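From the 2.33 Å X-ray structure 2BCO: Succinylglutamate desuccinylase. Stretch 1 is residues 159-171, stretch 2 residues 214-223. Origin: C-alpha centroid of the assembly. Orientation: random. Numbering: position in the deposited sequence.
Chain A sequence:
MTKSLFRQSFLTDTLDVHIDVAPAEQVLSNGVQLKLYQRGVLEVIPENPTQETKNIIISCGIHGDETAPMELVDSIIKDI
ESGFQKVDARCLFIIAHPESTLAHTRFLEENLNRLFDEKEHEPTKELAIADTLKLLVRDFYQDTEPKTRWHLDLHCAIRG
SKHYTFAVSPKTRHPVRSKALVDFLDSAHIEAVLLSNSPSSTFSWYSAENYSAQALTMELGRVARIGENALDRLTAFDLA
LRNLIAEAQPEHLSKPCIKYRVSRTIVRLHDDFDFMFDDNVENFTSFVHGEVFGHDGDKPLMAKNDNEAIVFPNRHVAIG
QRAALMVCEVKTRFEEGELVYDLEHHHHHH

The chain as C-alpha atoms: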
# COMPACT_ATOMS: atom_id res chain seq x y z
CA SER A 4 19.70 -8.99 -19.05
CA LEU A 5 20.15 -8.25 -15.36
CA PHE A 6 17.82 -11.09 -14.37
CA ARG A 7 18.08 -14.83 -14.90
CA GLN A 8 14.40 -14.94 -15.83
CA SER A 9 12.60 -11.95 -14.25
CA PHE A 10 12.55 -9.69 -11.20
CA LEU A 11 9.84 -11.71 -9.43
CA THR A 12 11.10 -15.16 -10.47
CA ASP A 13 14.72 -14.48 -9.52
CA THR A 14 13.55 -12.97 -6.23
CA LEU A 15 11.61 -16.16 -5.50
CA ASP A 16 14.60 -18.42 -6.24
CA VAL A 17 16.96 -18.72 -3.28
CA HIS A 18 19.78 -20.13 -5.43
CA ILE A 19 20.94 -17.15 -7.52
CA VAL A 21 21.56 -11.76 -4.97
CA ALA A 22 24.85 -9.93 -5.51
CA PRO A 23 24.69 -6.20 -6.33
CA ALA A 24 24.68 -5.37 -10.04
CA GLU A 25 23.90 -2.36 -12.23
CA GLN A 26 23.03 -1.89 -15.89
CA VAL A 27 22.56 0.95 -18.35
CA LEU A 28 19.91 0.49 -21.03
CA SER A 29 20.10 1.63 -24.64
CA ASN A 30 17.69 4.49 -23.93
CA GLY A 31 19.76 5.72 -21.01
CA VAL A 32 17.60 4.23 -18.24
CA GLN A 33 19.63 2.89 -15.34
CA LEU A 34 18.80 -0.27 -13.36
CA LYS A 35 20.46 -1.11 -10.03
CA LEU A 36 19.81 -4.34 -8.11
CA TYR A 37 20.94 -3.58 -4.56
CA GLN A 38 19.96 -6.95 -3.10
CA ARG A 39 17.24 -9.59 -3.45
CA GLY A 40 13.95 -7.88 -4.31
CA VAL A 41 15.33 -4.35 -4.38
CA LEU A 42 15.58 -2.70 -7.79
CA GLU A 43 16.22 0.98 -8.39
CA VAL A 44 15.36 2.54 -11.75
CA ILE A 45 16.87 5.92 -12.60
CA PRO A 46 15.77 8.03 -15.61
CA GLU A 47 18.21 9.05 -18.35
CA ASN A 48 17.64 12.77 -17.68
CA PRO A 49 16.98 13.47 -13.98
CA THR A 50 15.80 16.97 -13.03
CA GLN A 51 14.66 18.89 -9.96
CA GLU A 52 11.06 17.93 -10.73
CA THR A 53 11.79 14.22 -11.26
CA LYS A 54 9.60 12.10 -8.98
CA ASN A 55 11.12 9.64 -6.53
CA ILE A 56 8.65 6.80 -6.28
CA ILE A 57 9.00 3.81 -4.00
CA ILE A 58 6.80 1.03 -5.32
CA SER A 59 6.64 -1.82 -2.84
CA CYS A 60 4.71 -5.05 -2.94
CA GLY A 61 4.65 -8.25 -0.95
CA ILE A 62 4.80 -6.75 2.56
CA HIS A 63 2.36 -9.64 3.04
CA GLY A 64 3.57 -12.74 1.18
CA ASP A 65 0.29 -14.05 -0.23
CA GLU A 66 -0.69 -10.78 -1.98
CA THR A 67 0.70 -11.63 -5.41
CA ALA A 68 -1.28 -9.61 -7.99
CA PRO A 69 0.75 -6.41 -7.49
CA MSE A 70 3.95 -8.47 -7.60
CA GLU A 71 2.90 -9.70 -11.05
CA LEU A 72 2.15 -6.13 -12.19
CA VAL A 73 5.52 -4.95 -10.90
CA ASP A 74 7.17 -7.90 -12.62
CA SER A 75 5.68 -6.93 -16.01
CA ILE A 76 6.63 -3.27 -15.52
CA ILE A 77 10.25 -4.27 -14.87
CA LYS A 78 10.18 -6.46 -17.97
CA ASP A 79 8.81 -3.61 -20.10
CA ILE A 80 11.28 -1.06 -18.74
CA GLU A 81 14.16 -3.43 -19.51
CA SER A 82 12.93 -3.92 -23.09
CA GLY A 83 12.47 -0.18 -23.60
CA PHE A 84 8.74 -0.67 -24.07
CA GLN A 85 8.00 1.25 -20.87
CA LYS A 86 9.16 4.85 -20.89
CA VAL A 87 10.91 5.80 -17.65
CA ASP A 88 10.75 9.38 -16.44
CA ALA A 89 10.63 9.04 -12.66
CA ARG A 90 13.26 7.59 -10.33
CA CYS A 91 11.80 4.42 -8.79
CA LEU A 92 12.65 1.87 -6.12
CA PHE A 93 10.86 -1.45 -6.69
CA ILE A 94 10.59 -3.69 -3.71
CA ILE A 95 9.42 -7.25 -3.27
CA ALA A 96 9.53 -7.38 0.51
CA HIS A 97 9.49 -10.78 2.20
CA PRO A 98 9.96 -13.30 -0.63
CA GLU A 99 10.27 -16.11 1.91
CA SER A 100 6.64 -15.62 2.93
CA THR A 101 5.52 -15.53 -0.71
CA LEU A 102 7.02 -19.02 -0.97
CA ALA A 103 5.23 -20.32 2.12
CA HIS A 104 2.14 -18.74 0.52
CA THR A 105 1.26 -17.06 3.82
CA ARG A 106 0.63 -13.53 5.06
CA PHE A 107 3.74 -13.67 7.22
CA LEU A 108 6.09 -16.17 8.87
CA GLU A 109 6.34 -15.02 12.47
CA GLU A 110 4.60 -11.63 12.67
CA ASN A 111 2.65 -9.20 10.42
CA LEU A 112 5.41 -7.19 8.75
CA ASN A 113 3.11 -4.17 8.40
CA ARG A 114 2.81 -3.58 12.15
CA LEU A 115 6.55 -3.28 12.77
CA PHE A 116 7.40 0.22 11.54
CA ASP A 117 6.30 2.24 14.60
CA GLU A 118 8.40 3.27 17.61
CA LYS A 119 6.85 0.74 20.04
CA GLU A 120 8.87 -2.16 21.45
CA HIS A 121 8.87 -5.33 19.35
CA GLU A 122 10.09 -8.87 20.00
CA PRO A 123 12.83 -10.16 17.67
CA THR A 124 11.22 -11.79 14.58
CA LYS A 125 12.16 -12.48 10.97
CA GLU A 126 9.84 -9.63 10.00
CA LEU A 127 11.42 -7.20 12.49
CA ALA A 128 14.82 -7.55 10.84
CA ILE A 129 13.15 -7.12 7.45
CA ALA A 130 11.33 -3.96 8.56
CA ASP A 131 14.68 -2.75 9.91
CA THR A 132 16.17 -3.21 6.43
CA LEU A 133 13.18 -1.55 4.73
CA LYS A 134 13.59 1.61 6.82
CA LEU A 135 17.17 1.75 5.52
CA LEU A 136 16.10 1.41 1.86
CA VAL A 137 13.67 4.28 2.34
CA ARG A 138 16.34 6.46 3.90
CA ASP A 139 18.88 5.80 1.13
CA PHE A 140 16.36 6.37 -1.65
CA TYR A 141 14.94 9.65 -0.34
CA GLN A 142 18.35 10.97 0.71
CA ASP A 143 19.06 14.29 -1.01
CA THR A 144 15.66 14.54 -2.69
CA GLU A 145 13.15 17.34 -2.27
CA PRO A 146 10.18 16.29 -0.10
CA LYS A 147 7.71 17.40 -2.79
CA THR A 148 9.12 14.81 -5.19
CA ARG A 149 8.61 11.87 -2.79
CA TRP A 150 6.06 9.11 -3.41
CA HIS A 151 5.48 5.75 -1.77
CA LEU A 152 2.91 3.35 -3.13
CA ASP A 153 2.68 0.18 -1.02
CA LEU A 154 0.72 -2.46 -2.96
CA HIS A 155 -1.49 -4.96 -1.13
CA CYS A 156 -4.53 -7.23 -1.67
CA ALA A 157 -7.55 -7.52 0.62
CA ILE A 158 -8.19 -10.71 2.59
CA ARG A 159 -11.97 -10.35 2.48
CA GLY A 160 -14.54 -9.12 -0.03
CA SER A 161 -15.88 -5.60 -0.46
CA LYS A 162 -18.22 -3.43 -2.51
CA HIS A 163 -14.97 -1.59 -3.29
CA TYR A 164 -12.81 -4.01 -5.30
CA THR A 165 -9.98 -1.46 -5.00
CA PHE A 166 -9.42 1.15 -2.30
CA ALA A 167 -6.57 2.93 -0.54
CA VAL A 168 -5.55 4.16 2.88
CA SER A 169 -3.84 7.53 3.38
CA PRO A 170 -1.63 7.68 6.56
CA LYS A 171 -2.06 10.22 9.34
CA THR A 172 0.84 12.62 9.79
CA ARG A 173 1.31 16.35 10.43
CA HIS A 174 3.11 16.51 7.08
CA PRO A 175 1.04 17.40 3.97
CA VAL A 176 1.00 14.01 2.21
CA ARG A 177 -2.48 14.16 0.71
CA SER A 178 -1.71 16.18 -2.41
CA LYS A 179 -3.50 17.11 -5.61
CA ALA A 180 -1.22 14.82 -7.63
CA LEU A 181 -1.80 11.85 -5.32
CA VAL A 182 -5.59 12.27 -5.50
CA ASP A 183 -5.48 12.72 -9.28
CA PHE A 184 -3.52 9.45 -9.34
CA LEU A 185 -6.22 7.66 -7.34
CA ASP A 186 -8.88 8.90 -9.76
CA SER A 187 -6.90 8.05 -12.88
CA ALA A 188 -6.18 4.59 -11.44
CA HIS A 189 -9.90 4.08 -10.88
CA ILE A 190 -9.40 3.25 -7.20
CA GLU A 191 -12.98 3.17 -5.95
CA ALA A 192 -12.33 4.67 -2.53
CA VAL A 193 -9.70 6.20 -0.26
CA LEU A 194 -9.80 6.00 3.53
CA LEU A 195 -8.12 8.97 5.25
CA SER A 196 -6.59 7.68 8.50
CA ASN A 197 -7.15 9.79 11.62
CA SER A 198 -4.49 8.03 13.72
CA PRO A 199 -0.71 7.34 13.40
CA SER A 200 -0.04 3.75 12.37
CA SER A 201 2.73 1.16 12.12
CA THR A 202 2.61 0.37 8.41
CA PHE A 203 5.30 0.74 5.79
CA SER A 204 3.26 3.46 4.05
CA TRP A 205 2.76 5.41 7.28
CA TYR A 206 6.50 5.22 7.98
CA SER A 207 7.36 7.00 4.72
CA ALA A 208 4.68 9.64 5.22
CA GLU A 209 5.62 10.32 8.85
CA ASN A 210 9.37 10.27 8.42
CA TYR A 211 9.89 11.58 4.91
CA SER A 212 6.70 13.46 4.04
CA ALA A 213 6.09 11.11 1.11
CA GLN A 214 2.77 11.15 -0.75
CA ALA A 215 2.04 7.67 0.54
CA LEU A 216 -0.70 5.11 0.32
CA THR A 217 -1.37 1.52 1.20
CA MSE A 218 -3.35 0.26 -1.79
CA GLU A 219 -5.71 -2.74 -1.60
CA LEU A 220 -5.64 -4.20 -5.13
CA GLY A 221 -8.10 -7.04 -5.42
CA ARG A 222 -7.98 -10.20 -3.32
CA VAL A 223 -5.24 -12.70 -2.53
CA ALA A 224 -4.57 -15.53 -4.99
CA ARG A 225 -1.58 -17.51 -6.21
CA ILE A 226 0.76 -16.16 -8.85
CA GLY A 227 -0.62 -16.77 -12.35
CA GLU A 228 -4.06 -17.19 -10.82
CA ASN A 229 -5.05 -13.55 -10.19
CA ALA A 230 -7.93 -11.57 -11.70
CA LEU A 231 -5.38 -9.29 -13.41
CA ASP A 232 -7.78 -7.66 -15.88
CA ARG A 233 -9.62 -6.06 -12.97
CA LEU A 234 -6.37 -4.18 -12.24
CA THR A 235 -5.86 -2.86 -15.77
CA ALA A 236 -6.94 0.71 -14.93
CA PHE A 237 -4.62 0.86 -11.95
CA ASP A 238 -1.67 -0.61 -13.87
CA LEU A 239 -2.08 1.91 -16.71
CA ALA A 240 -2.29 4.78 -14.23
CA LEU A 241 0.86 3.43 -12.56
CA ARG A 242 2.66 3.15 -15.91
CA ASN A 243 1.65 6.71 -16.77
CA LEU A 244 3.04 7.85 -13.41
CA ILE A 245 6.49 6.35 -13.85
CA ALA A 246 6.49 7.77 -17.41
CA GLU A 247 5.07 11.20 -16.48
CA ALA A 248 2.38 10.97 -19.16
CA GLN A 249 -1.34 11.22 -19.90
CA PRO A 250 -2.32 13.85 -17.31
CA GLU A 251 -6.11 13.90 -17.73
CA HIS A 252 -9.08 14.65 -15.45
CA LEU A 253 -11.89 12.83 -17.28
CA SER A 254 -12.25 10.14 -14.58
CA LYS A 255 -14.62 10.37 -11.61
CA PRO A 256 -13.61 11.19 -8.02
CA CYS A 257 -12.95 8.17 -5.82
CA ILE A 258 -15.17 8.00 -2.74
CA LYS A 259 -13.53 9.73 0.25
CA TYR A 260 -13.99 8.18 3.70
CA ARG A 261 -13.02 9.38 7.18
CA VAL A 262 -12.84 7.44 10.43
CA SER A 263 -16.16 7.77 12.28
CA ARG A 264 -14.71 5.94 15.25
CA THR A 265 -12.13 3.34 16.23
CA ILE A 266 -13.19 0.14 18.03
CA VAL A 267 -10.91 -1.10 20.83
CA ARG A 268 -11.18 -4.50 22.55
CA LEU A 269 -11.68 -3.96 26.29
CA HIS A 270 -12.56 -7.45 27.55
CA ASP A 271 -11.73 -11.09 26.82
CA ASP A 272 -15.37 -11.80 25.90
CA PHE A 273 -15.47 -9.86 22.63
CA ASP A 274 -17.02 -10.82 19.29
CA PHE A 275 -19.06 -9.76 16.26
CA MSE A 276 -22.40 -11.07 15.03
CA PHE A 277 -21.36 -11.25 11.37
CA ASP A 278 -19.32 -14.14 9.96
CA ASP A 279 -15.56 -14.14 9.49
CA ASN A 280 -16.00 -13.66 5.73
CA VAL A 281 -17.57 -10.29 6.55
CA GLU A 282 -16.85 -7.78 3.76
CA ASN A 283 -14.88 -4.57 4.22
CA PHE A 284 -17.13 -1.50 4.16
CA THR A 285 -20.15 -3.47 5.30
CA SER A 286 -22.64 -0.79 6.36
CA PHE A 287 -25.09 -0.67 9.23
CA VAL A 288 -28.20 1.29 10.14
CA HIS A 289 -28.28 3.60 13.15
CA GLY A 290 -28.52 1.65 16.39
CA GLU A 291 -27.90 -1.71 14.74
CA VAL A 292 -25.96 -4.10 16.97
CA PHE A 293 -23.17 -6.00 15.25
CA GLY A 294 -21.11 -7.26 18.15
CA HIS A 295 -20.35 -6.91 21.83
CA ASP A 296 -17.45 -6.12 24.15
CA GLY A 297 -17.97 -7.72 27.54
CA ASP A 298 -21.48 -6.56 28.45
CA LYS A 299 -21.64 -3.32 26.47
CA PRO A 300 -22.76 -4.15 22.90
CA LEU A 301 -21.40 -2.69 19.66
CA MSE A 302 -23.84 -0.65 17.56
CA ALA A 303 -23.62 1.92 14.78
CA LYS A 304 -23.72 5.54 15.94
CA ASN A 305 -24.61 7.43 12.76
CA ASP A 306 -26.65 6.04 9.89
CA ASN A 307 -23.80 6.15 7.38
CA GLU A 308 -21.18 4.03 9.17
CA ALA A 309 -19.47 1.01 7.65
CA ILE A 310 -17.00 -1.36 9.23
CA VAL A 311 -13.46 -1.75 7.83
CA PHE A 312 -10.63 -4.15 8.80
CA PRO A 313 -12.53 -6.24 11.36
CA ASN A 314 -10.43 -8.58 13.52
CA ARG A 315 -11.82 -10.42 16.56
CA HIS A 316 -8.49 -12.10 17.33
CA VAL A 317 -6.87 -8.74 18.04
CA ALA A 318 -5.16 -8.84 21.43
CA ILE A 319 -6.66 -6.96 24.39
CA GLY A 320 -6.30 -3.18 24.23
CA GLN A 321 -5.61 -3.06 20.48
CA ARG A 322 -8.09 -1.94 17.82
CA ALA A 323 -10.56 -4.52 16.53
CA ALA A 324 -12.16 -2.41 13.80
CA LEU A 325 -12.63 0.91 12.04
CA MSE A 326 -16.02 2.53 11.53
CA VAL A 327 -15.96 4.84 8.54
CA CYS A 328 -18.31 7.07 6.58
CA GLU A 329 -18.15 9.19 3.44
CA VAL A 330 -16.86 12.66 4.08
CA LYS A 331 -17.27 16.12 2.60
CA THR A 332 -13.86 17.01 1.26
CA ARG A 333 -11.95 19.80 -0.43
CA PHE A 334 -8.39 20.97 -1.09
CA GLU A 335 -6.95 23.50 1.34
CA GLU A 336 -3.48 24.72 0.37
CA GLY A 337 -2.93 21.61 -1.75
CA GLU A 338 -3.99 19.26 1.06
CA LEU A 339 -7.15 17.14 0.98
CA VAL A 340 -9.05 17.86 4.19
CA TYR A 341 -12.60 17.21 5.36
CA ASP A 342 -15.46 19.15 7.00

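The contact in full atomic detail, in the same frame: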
# COMPACT_ATOMS: atom_id res chain seq x y z
N ARG A 159 -10.53 -10.12 2.45
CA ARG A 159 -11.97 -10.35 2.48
C ARG A 159 -12.60 -9.54 1.35
O ARG A 159 -11.94 -8.68 0.77
CB ARG A 159 -12.54 -9.91 3.83
CG ARG A 159 -12.27 -8.45 4.16
CD ARG A 159 -12.74 -8.06 5.56
NE ARG A 159 -11.99 -8.72 6.62
CZ ARG A 159 -12.30 -9.90 7.15
NH1 ARG A 159 -13.37 -10.57 6.73
NH2 ARG A 159 -11.54 -10.42 8.10
N GLY A 160 -13.86 -9.83 1.05
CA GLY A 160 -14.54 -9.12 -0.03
C GLY A 160 -14.97 -7.71 0.32
O GLY A 160 -14.88 -7.29 1.47
N SER A 161 -15.43 -6.97 -0.68
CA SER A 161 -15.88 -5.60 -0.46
C SER A 161 -16.62 -5.04 -1.66
O SER A 161 -16.43 -5.48 -2.79
CB SER A 161 -14.68 -4.71 -0.15
OG SER A 161 -15.09 -3.37 0.03
N LYS A 162 -17.49 -4.06 -1.42
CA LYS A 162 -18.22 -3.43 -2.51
C LYS A 162 -17.22 -2.56 -3.26
O LYS A 162 -17.51 -2.07 -4.35
CB LYS A 162 -19.39 -2.60 -1.97
CG LYS A 162 -19.02 -1.58 -0.91
CD LYS A 162 -20.27 -0.97 -0.28
CE LYS A 162 -19.91 0.04 0.81
NZ LYS A 162 -21.08 0.49 1.62
N HIS A 163 -16.04 -2.37 -2.67
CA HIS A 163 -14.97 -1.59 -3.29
C HIS A 163 -13.86 -2.59 -3.63
O HIS A 163 -13.06 -2.95 -2.76
CB HIS A 163 -14.41 -0.54 -2.33
CG HIS A 163 -15.41 0.48 -1.88
ND1 HIS A 163 -16.30 1.09 -2.74
CD2 HIS A 163 -15.63 1.04 -0.66
CE1 HIS A 163 -17.02 1.98 -2.08
NE2 HIS A 163 -16.64 1.96 -0.81
N TYR A 164 -13.83 -3.05 -4.88
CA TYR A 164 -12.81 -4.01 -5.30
C TYR A 164 -11.41 -3.46 -5.04
O TYR A 164 -10.50 -4.20 -4.65
CB TYR A 164 -12.97 -4.36 -6.78
CG TYR A 164 -11.95 -5.34 -7.28
CD1 TYR A 164 -12.00 -6.69 -6.93
CD2 TYR A 164 -10.91 -4.92 -8.11
CE1 TYR A 164 -11.04 -7.60 -7.40
CE2 TYR A 164 -9.94 -5.81 -8.58
CZ TYR A 164 -10.02 -7.15 -8.23
OH TYR A 164 -9.08 -8.04 -8.71
N THR A 165 -11.24 -2.16 -5.26
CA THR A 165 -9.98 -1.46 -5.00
C THR A 165 -10.27 -0.28 -4.08
O THR A 165 -11.33 0.34 -4.16
CB THR A 165 -9.31 -0.89 -6.28
OG1 THR A 165 -10.21 0.03 -6.93
CG2 THR A 165 -8.92 -1.99 -7.24
N PHE A 166 -9.32 0.01 -3.20
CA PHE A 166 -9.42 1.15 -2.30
C PHE A 166 -8.05 1.41 -1.71
O PHE A 166 -7.16 0.56 -1.81
CB PHE A 166 -10.50 0.94 -1.22
CG PHE A 166 -10.13 -0.05 -0.13
CD1 PHE A 166 -9.48 0.38 1.02
CD2 PHE A 166 -10.54 -1.38 -0.21
CE1 PHE A 166 -9.24 -0.50 2.09
CE2 PHE A 166 -10.31 -2.27 0.85
CZ PHE A 166 -9.65 -1.82 2.00
N ALA A 167 -7.86 2.58 -1.11
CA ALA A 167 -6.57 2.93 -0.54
C ALA A 167 -6.70 3.57 0.82
O ALA A 167 -7.77 4.07 1.20
CB ALA A 167 -5.83 3.87 -1.49
N VAL A 168 -5.60 3.58 1.55
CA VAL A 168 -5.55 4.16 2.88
C VAL A 168 -4.43 5.20 2.94
O VAL A 168 -3.28 4.89 2.66
CB VAL A 168 -5.30 3.09 3.95
CG1 VAL A 168 -5.17 3.74 5.31
CG2 VAL A 168 -6.44 2.09 3.96
N SER A 169 -4.80 6.43 3.28
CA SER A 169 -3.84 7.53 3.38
C SER A 169 -3.46 7.72 4.86
O SER A 169 -4.31 8.05 5.68
CB SER A 169 -4.44 8.82 2.83
OG SER A 169 -3.54 9.90 2.98
N PRO A 170 -2.17 7.54 5.20
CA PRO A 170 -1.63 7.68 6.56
C PRO A 170 -1.87 9.04 7.20
O PRO A 170 -2.02 10.04 6.51
CB PRO A 170 -0.14 7.40 6.37
CG PRO A 170 -0.08 6.58 5.14
CD PRO A 170 -1.07 7.28 4.25
N LYS A 171 -1.87 9.03 8.53
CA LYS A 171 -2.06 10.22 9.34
C LYS A 171 -0.72 10.74 9.81
O LYS A 171 -0.00 10.05 10.53
CB LYS A 171 -2.94 9.90 10.55
CG LYS A 171 -3.19 11.09 11.46
CD LYS A 171 -3.93 12.18 10.72
CE LYS A 171 -4.35 13.30 11.65
NZ LYS A 171 -5.17 14.30 10.92
N GLN A 214 4.18 11.23 -0.38
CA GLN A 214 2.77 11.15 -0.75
C GLN A 214 2.60 9.63 -0.76
O GLN A 214 2.91 8.95 -1.74
CB GLN A 214 2.58 11.80 -2.13
CG GLN A 214 2.92 13.30 -2.07
CD GLN A 214 3.21 13.94 -3.41
OE1 GLN A 214 2.31 14.33 -4.14
NE2 GLN A 214 4.50 14.04 -3.76
N ALA A 215 2.14 9.10 0.36
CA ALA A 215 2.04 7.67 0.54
C ALA A 215 0.67 7.05 0.69
O ALA A 215 -0.26 7.66 1.22
CB ALA A 215 2.91 7.27 1.72
N LEU A 216 0.55 5.82 0.21
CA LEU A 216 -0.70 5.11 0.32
C LEU A 216 -0.44 3.63 0.48
O LEU A 216 0.59 3.11 0.05
CB LEU A 216 -1.55 5.27 -0.94
CG LEU A 216 -2.01 6.62 -1.50
CD1 LEU A 216 -2.46 6.41 -2.95
CD2 LEU A 216 -3.13 7.19 -0.64
N THR A 217 -1.40 2.96 1.08
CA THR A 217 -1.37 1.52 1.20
C THR A 217 -2.54 1.24 0.26
O THR A 217 -3.66 1.70 0.50
CB THR A 217 -1.71 1.04 2.60
OG1 THR A 217 -0.69 1.48 3.50
CG2 THR A 217 -1.81 -0.48 2.64
N MSE A 218 -2.29 0.53 -0.83
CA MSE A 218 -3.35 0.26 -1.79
C MSE A 218 -3.82 -1.20 -1.80
O MSE A 218 -3.01 -2.12 -1.96
CB MSE A 218 -2.88 0.68 -3.20
CG MSE A 218 -2.47 2.15 -3.28
SE MSE A 218 -1.74 2.71 -4.98
CE MSE A 218 -3.40 3.23 -5.82
N GLU A 219 -5.11 -1.41 -1.60
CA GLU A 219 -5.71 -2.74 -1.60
C GLU A 219 -6.19 -3.06 -3.02
O GLU A 219 -7.27 -2.63 -3.44
CB GLU A 219 -6.90 -2.79 -0.64
CG GLU A 219 -6.62 -2.30 0.77
CD GLU A 219 -5.63 -3.19 1.54
OE1 GLU A 219 -5.70 -4.43 1.41
OE2 GLU A 219 -4.80 -2.63 2.28
N LEU A 220 -5.37 -3.81 -3.74
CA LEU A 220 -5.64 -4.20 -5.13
C LEU A 220 -6.19 -5.61 -5.25
O LEU A 220 -5.44 -6.59 -5.31
CB LEU A 220 -4.36 -4.11 -5.96
CG LEU A 220 -3.83 -2.74 -6.39
CD1 LEU A 220 -4.22 -1.68 -5.39
CD2 LEU A 220 -2.32 -2.82 -6.57
N GLY A 221 -7.51 -5.73 -5.29
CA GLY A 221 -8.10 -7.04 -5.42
C GLY A 221 -7.97 -7.90 -4.18
O GLY A 221 -7.80 -7.39 -3.07
N ARG A 222 -8.04 -9.20 -4.39
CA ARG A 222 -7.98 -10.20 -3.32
C ARG A 222 -6.73 -11.05 -3.49
O ARG A 222 -6.06 -10.98 -4.52
CB ARG A 222 -9.21 -11.11 -3.41
CG ARG A 222 -10.53 -10.36 -3.33
CD ARG A 222 -10.89 -10.10 -1.88
NE ARG A 222 -11.29 -11.33 -1.20
CZ ARG A 222 -12.46 -11.94 -1.38
NH1 ARG A 222 -13.35 -11.42 -2.23
NH2 ARG A 222 -12.73 -13.06 -0.74
N VAL A 223 -6.41 -11.84 -2.47
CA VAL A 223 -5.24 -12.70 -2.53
C VAL A 223 -5.50 -13.94 -3.39
O VAL A 223 -6.59 -14.51 -3.38
CB VAL A 223 -4.78 -13.17 -1.12
CG1 VAL A 223 -4.79 -11.99 -0.15
CG2 VAL A 223 -5.67 -14.27 -0.60
O HOH W 1 -8.57 -10.04 -7.11
O HOH W 2 -9.12 -5.02 -2.08
O HOH W 3 -1.34 10.21 1.52

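Strand 165-169 runs antiparallel to the strand of the second stretch, their directions 151° apart. The ladder is firm at Val168 and Thr217, which bond reciprocally (Val168 N to Thr217 O 2.9 Å; Thr217 N to Val168 O 3.1 Å). At Phe166 the bond from Glu219 N to Phe166 O is short, 2.9 Å, but the return bond from Phe166 N to Glu219 O is weak at 3.4 Å.

Side chains alternate between the faces. Phe166, with chi1 at 73° (p), swings its ring across to Glu219, whose m, m conformation folds the chain so that the methylene CG lies over the ring face, 3.5 Å from the centroid; an aliphatic carbon suits an aromatic face. Beside them Val168 (t) and Thr217 (m), both beta-branched and at home in strands, meet CB to CB at 4.3 Å. On the other face Ala167 and Met218 form a non-hydrogen-bonded pair, with Ala167 CA 4.4 Å from Met218 CA, and Ala167 CB rests 4.2 Å from CG of that selenomethionine.

Beyond the ladder, Tyr164 (chi1 t) lays its ring over Gly221 CA, 3.8 Å from the centroid. Glycine suits this place: phi is positive, and a CB would clash with Tyr164 OH. Water 1 joins that hydroxyl to Arg222 N. Arg222, m at chi1 through chi3, curls its guanidinium so that one face covers Gly160 CA.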